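Local coordinates for protein poly-beta-1,6-N-acetyl-D-glucosamine N-deacetylase (Aggregatibacter actinomycetemcomitans, PDB 4U10) that probably removes N-acetyl groups from poly-beta-1,6-N-acetyl-D-glucosamine, this chain being the metal-binding polysaccharide deacetylase part of a longer protein, at residues V96-S101 against A142-N147; D146-G151 against Q186-S191; V12-A17 against I29-L34. All coordinates share one frame; numbering follows the deposited sequence.

Contact 1: residues V96-S101 against A142-N147. With ZN (zinc ion), chain C.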
# COMPACT_ATOMS: atom_id res chain seq x y z
N VAL A 96 5.28 6.16 1.34
CA VAL A 96 5.01 5.30 0.24
C VAL A 96 3.49 5.28 0.02
O VAL A 96 2.73 5.14 0.97
CB VAL A 96 5.51 3.88 0.54
CG1 VAL A 96 5.08 2.94 -0.57
CG2 VAL A 96 7.02 3.88 0.67
N PHE A 97 3.06 5.43 -1.22
CA PHE A 97 1.64 5.42 -1.57
C PHE A 97 1.46 4.29 -2.61
O PHE A 97 2.23 4.23 -3.59
CB PHE A 97 1.30 6.76 -2.20
CG PHE A 97 -0.13 6.91 -2.69
CD1 PHE A 97 -1.21 6.54 -1.92
CD2 PHE A 97 -0.39 7.54 -3.92
CE1 PHE A 97 -2.50 6.76 -2.39
CE2 PHE A 97 -1.71 7.80 -4.35
CZ PHE A 97 -2.74 7.36 -3.60
N ALA A 98 0.46 3.42 -2.41
CA ALA A 98 0.20 2.30 -3.27
C ALA A 98 -1.22 2.27 -3.85
O ALA A 98 -2.15 1.57 -3.38
CB ALA A 98 0.54 1.01 -2.55
N PRO A 99 -1.40 3.06 -4.93
CA PRO A 99 -2.70 3.04 -5.57
C PRO A 99 -2.93 1.82 -6.48
O PRO A 99 -2.03 1.34 -7.16
CB PRO A 99 -2.67 4.36 -6.37
CG PRO A 99 -1.20 4.38 -6.87
CD PRO A 99 -0.44 3.92 -5.63
N VAL A 100 -4.16 1.28 -6.49
CA VAL A 100 -4.48 0.29 -7.44
C VAL A 100 -4.51 0.93 -8.83
O VAL A 100 -5.32 1.80 -9.09
CB VAL A 100 -5.82 -0.34 -7.12
CG1 VAL A 100 -6.15 -1.39 -8.18
CG2 VAL A 100 -5.82 -0.97 -5.71
N SER A 101 -3.62 0.55 -9.73
CA SER A 101 -3.50 1.26 -11.02
C SER A 101 -4.68 1.18 -11.99
O SER A 101 -4.92 2.14 -12.73
CB SER A 101 -2.17 0.95 -11.66
OG SER A 101 -1.86 -0.43 -11.73
N ALA A 142 4.30 3.06 -5.15
CA ALA A 142 4.40 1.62 -5.23
C ALA A 142 3.20 1.04 -5.93
O ALA A 142 2.15 1.66 -6.02
CB ALA A 142 4.49 1.06 -3.86
N SER A 143 3.34 -0.20 -6.36
CA SER A 143 2.19 -0.93 -6.90
C SER A 143 1.38 -1.54 -5.80
O SER A 143 1.92 -1.93 -4.72
CB SER A 143 2.70 -2.04 -7.80
OG SER A 143 1.66 -2.79 -8.35
N HIS A 144 0.08 -1.73 -6.12
CA HIS A 144 -0.88 -2.46 -5.28
C HIS A 144 -1.75 -3.29 -6.23
O HIS A 144 -2.94 -3.54 -5.96
CB HIS A 144 -1.74 -1.45 -4.55
CG HIS A 144 -2.42 -1.94 -3.29
ND1 HIS A 144 -1.84 -2.79 -2.37
CD2 HIS A 144 -3.57 -1.51 -2.72
CE1 HIS A 144 -2.63 -2.92 -1.34
NE2 HIS A 144 -3.68 -2.13 -1.52
N THR A 145 -1.09 -3.83 -7.26
CA THR A 145 -1.63 -4.63 -8.38
C THR A 145 -2.33 -3.69 -9.33
O THR A 145 -2.52 -2.55 -9.01
CB THR A 145 -2.56 -5.82 -7.98
OG1 THR A 145 -3.82 -5.30 -7.59
CG2 THR A 145 -1.95 -6.57 -6.78
N ASP A 146 -2.55 -4.17 -10.58
CA ASP A 146 -3.33 -3.46 -11.53
C ASP A 146 -4.83 -3.63 -11.22
O ASP A 146 -5.56 -2.67 -10.96
CB ASP A 146 -2.99 -3.87 -12.98
CG ASP A 146 -3.40 -2.78 -13.98
OD1 ASP A 146 -3.19 -1.57 -13.67
OD2 ASP A 146 -3.85 -3.14 -15.08
N ASN A 147 -5.29 -4.84 -11.29
CA ASN A 147 -6.68 -5.18 -11.04
C ASN A 147 -6.84 -6.51 -10.27
O ASN A 147 -7.67 -7.35 -10.60
CB ASN A 147 -7.43 -5.21 -12.36
CG ASN A 147 -8.91 -5.41 -12.17
OD1 ASN A 147 -9.43 -5.05 -11.17
ND2 ASN A 147 -9.55 -6.04 -13.09
ZN ZN C . -5.50 -2.21 -0.47
O HOH W 1 -0.79 -0.47 -8.65
O HOH W 2 -4.92 -3.13 1.06

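Contact 2: residues D146-G151 against Q186-S191. With ZN (zinc ion), chain C.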
# COMPACT_ATOMS: atom_id res chain seq x y z
N ASP A 146 -2.55 -4.17 -10.58
CA ASP A 146 -3.33 -3.46 -11.53
C ASP A 146 -4.83 -3.63 -11.22
O ASP A 146 -5.56 -2.67 -10.96
CB ASP A 146 -2.99 -3.87 -12.98
CG ASP A 146 -3.40 -2.78 -13.98
OD1 ASP A 146 -3.19 -1.57 -13.67
OD2 ASP A 146 -3.85 -3.14 -15.08
N ASN A 147 -5.29 -4.84 -11.29
CA ASN A 147 -6.68 -5.18 -11.04
C ASN A 147 -6.84 -6.51 -10.27
O ASN A 147 -7.67 -7.35 -10.60
CB ASN A 147 -7.43 -5.21 -12.36
CG ASN A 147 -8.91 -5.41 -12.17
OD1 ASN A 147 -9.43 -5.05 -11.17
ND2 ASN A 147 -9.55 -6.04 -13.09
N LEU A 148 -6.04 -6.70 -9.21
CA LEU A 148 -6.15 -7.86 -8.32
C LEU A 148 -6.42 -7.49 -6.85
O LEU A 148 -6.07 -8.25 -5.90
CB LEU A 148 -4.91 -8.76 -8.50
CG LEU A 148 -4.69 -9.43 -9.87
CD1 LEU A 148 -3.31 -10.06 -9.95
CD2 LEU A 148 -5.79 -10.43 -10.27
N HIS A 149 -7.11 -6.37 -6.66
CA HIS A 149 -7.51 -5.92 -5.34
C HIS A 149 -8.97 -6.27 -5.20
O HIS A 149 -9.81 -5.39 -5.00
CB HIS A 149 -7.36 -4.43 -5.25
CG HIS A 149 -7.26 -3.93 -3.85
ND1 HIS A 149 -8.31 -3.93 -2.97
CD2 HIS A 149 -6.21 -3.43 -3.17
CE1 HIS A 149 -7.92 -3.47 -1.81
NE2 HIS A 149 -6.66 -3.10 -1.92
N HIS A 150 -9.28 -7.53 -5.46
CA HIS A 150 -10.67 -8.06 -5.40
C HIS A 150 -10.57 -9.55 -5.09
O HIS A 150 -9.45 -10.10 -5.08
CB HIS A 150 -11.46 -7.83 -6.69
CG HIS A 150 -10.86 -8.49 -7.91
ND1 HIS A 150 -11.06 -9.81 -8.23
CD2 HIS A 150 -10.01 -8.02 -8.85
CE1 HIS A 150 -10.41 -10.11 -9.34
NE2 HIS A 150 -9.78 -9.03 -9.74
N GLY A 151 -11.70 -10.19 -4.81
CA GLY A 151 -11.78 -11.63 -4.73
C GLY A 151 -11.99 -12.37 -6.04
O GLY A 151 -12.45 -11.80 -7.04
N GLN A 186 1.06 -11.13 -15.53
CA GLN A 186 0.62 -10.08 -16.48
C GLN A 186 -0.02 -8.90 -15.78
O GLN A 186 0.17 -7.77 -16.22
CB GLN A 186 -0.30 -10.64 -17.57
CG GLN A 186 0.33 -11.84 -18.33
CD GLN A 186 1.78 -11.60 -18.78
OE1 GLN A 186 2.57 -12.54 -18.97
NE2 GLN A 186 2.16 -10.38 -18.88
N ASP A 187 -0.79 -9.18 -14.71
CA ASP A 187 -1.40 -8.08 -13.95
C ASP A 187 -0.31 -7.19 -13.36
O ASP A 187 -0.39 -5.99 -13.50
CB ASP A 187 -2.30 -8.59 -12.84
CG ASP A 187 -2.99 -7.46 -12.11
OD1 ASP A 187 -2.35 -6.98 -11.16
OD2 ASP A 187 -4.10 -7.05 -12.53
N PHE A 188 0.67 -7.78 -12.68
CA PHE A 188 1.77 -7.02 -12.12
C PHE A 188 2.57 -6.25 -13.13
O PHE A 188 2.98 -5.13 -12.88
CB PHE A 188 2.71 -7.89 -11.26
CG PHE A 188 2.02 -8.61 -10.14
CD1 PHE A 188 0.76 -8.24 -9.71
CD2 PHE A 188 2.68 -9.62 -9.44
CE1 PHE A 188 0.12 -8.87 -8.72
CE2 PHE A 188 2.06 -10.28 -8.41
CZ PHE A 188 0.76 -9.89 -8.01
N SER A 189 2.86 -6.88 -14.25
CA SER A 189 3.55 -6.22 -15.32
C SER A 189 2.74 -5.05 -15.94
O SER A 189 3.30 -3.99 -16.19
CB SER A 189 3.91 -7.25 -16.38
OG SER A 189 4.09 -6.60 -17.60
N ARG A 190 1.43 -5.18 -16.12
CA ARG A 190 0.62 -4.02 -16.53
C ARG A 190 0.61 -2.88 -15.49
O ARG A 190 0.56 -1.72 -15.85
CB ARG A 190 -0.84 -4.40 -16.77
CG ARG A 190 -1.10 -5.36 -17.92
CD ARG A 190 -2.56 -5.83 -17.85
NE ARG A 190 -2.68 -7.09 -18.51
CZ ARG A 190 -3.41 -8.14 -18.15
NH1 ARG A 190 -4.20 -8.11 -17.08
NH2 ARG A 190 -3.36 -9.26 -18.94
N SER A 191 0.57 -3.21 -14.21
CA SER A 191 0.65 -2.23 -13.16
C SER A 191 1.96 -1.42 -13.22
O SER A 191 1.94 -0.17 -13.12
CB SER A 191 0.42 -2.88 -11.80
OG SER A 191 0.57 -1.98 -10.72
ZN ZN C . -5.50 -2.21 -0.47
O HOH W 3 -4.93 -5.89 -15.20
O HOH W 4 -6.31 -8.44 -13.60
O HOH W 2 -4.92 -3.13 1.06

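Contact 3: residues V12-A17 against I29-L34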
# COMPACT_ATOMS: atom_id res chain seq x y z
N VAL A 12 -7.85 8.29 5.37
CA VAL A 12 -7.78 9.27 6.46
C VAL A 12 -8.73 10.43 6.10
O VAL A 12 -8.65 11.01 5.04
CB VAL A 12 -6.37 9.80 6.76
CG1 VAL A 12 -6.39 10.75 7.97
CG2 VAL A 12 -5.39 8.68 7.08
N VAL A 13 -9.69 10.71 6.98
CA VAL A 13 -10.73 11.67 6.74
C VAL A 13 -10.70 12.71 7.89
O VAL A 13 -10.25 12.40 9.02
CB VAL A 13 -12.12 11.00 6.63
CG1 VAL A 13 -12.18 10.13 5.41
CG2 VAL A 13 -12.47 10.19 7.85
N ASP A 14 -11.18 13.93 7.62
CA ASP A 14 -11.28 14.94 8.66
C ASP A 14 -12.31 14.56 9.73
O ASP A 14 -12.10 14.79 10.91
CB ASP A 14 -11.60 16.30 8.07
CG ASP A 14 -10.37 16.96 7.45
OD1 ASP A 14 -9.21 16.68 7.89
OD2 ASP A 14 -10.56 17.73 6.50
N ASP A 15 -13.40 13.95 9.30
CA ASP A 15 -14.45 13.39 10.23
C ASP A 15 -13.88 12.72 11.50
O ASP A 15 -13.08 11.75 11.43
CB ASP A 15 -15.26 12.40 9.37
CG ASP A 15 -16.45 11.81 10.08
OD1 ASP A 15 -16.92 12.39 11.06
OD2 ASP A 15 -16.91 10.71 9.66
N THR A 16 -14.26 13.24 12.66
CA THR A 16 -13.91 12.63 13.97
C THR A 16 -14.99 11.68 14.49
O THR A 16 -14.88 11.09 15.57
CB THR A 16 -13.63 13.76 14.96
OG1 THR A 16 -14.72 14.73 14.95
CG2 THR A 16 -12.25 14.45 14.51
N ALA A 17 -16.08 11.53 13.74
CA ALA A 17 -17.17 10.57 14.10
C ALA A 17 -16.64 9.16 14.36
O ALA A 17 -15.70 8.69 13.66
CB ALA A 17 -18.17 10.48 12.96
N ILE A 29 -9.31 6.06 9.32
CA ILE A 29 -9.12 6.77 10.59
C ILE A 29 -9.29 8.28 10.38
O ILE A 29 -9.46 8.72 9.26
CB ILE A 29 -7.77 6.47 11.20
CG1 ILE A 29 -6.64 7.06 10.36
CG2 ILE A 29 -7.59 4.98 11.37
CD1 ILE A 29 -5.33 7.00 11.11
N SER A 30 -9.26 9.04 11.49
CA SER A 30 -9.44 10.48 11.46
C SER A 30 -8.07 11.09 11.29
O SER A 30 -7.03 10.51 11.67
CB SER A 30 -10.08 11.03 12.78
OG SER A 30 -9.21 10.77 13.88
N ALA A 31 -8.08 12.26 10.70
CA ALA A 31 -6.89 13.04 10.53
C ALA A 31 -6.31 13.37 11.93
O ALA A 31 -5.11 13.38 12.10
CB ALA A 31 -7.22 14.28 9.75
N ASN A 32 -7.16 13.57 12.94
CA ASN A 32 -6.62 13.83 14.30
C ASN A 32 -5.80 12.67 14.82
O ASN A 32 -4.71 12.87 15.43
CB ASN A 32 -7.74 14.16 15.29
CG ASN A 32 -7.19 14.63 16.64
OD1 ASN A 32 -6.80 15.79 16.77
ND2 ASN A 32 -7.13 13.73 17.63
N LEU A 33 -6.30 11.45 14.57
CA LEU A 33 -5.56 10.28 15.01
C LEU A 33 -4.23 10.17 14.25
O LEU A 33 -3.22 9.79 14.87
CB LEU A 33 -6.34 8.98 14.91
CG LEU A 33 -5.57 7.75 15.33
CD1 LEU A 33 -5.27 7.74 16.83
CD2 LEU A 33 -6.35 6.48 14.98
N LEU A 34 -4.24 10.53 12.98
CA LEU A 34 -3.04 10.47 12.13
C LEU A 34 -2.00 11.48 12.70
O LEU A 34 -0.82 11.14 12.94
CB LEU A 34 -3.37 10.84 10.67
CG LEU A 34 -2.17 10.93 9.71
CD1 LEU A 34 -1.55 9.54 9.54
CD2 LEU A 34 -2.40 11.55 8.33
O HOH W 5 -9.77 14.71 12.46

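Contact 1: residues V96-S101 against A142-N147
Phe-97 O accepts a hydrogen bond from Ala-142 N at 2.8 Å, nearly straight (168° at the hydrogen). This bond continues the pairing of strand 95-99 with strand 139-141 just past the end of the latter. Around it the packing is close and both backbones are buried. Ala-98 CA leans on Ala-142 O in a C-H...O contact of 3.4 Å, and the methyl CB of Ala-142 rests on Val-96 CG1 at 3.8 Å. Val-207 and Ile-205, of strand 205-207, press on the same alanines.

One step on, His-144 CB sits 3.3 Å from Ala-98 O. With CG anti to the backbone N (chi1 -158°), the ring runs past Val-100, whose CG2 meets ring atom CD2. The other branch, CG1, lies beside Asp-146 O. Between the backbones a water donates to Pro-99 O and Thr-145 O and accepts from His-144 N, joining the two segments where direct backbone bonds give way to water.

The far end is looser. Ser-101 N reaches Thr-145 O only in a weak 3.4 Å bond, and the contact then passes to side chains. Ser-101 OG donates a hydrogen bond to Asp-146 OD1 at 2.6 Å, on the lone pair directed away from the other carboxylate oxygen; Asp-146 is partly exposed, whereas Ser-101 is buried and also hydrogen-bonds to Ser-191.

The strand end and loop together present His-144 NE2 to zinc at 2.1 Å, while its ND1 is bonded to Val-207 O, a second-shell contact that would steady the ring. Asp-75, His-149 and a water complete the coordination, the Asp-His-His metal site characteristic of the polysaccharide deacetylase (NodB homology) fold.

Contact 2: residues D146-G151 against Q186-S191
Asp-187 projects from helix 177-199 into the turn at Asp-146 and Asn-147 and accepts two consecutive backbone N-H groups. Asp-146 N bonds to OD1 at 2.9 Å, met on the syn side but 27° out of the carboxylate plane; Asn-147 N bonds to OD2 at 2.8 Å, on its syn lone pair. CG lies anti to the helix nitrogen (chi1 -177°), and the two bonds fix the rotation of the carboxylate.

The loop held in this way carries the second metal-binding motif of the family, a variant of H(S/T)xxH with one extra residue between its histidines, His-144 and His-149. As in relatives, the hydroxyl-bearing residue ties the loop to itself, Thr-145 OG1 bonding to Leu-148 N. His-149 NE2 binds zinc at 2.1 Å.

Van der Waals packing flanks the carboxylate. Leu-148 and Asp-187 pass alongside one another, running opposite ways, with Leu-148 CD1 3.4 Å from Asp-187 CG; the same methyl makes an apolar contact with Phe-188 CE1 at 3.8 Å. On the Asp-146 flank, Ser-191 CB packs against Asp-146 CB at 3.7 Å.

Solvent enters at the exposed rim. Arg-190, its chain extended from CG to NE, gives NH1 to a water that lies 3.0 Å from Asp-146 OD2, with Asp-187 OD2 also in reach. The other oxygen of Asp-146, OD1, is bonded to Ser-101.

Contact 3: residues V12-A17 against I29-L34
Val-12 and Val-13 pair in parallel with Ile-29 and Ser-30, widening the sheet by a two-residue strand. Two backbone hydrogen bonds make the pairing: Val-13 N gives to Ile-29 O at 3.0 Å, and Ala-31 N, already in the helix, gives to Val-13 O at 2.7 Å. C-H...O contacts from Val-12 CA and Ser-30 CA supplement them on the same two carbonyls.

The apolar contact centres on Val-12. Its CG1, anti to the backbone N (chi1 -177°), packs tightly on Ala-31 CA at 3.5 Å and touches Leu-34 CB at 4.1 Å, while CG2 lies alongside Ile-29 CG1 at 3.9 Å. Helix 79-91 packs against Val-12 as well, through Val-83 and Ile-84.

Side-chain and water bonds follow at the helix start and in the loop. Ser-30 is the N-cap of helix 31-42, its OG accepting from Leu-33 N at 3.1 Å. A water bridges Asp-14 O and Asn-32 N, and Asp-15 OD1 takes Ala-17 N in an Asx turn, its other oxygen forming a salt bridge with Lys-22.

The first three N-H groups of the helix thus find different acceptors: a strand carbonyl, a water and the cap hydroxyl. This is consistent with strand pairing and helix start being tied together, since Val-13 O serves the first of them.

Along the chain contact 3 comes first and closes before contact 1 opens; contact 2 starts on the loop where contact 1 ends, the two sharing Asp-146 and Asn-147. Contacts 1 and 3 reach the same mixed sheet, through strands 95-99 and 3-13, yet their centres are about 23 Å apart. Contact 2 lies about 29 Å from contact 3, centre to centre and on the opposite side of the chain's centre. Contacts 1 and 2, with centres only about 9 Å apart, touch where Ser-191 OG bonds to Ser-101 and Ser-143, and each holds a histidine ligand of the same zinc. Contact 3 instead joins strand 3-13 to strand 29-30 and helix 31-42.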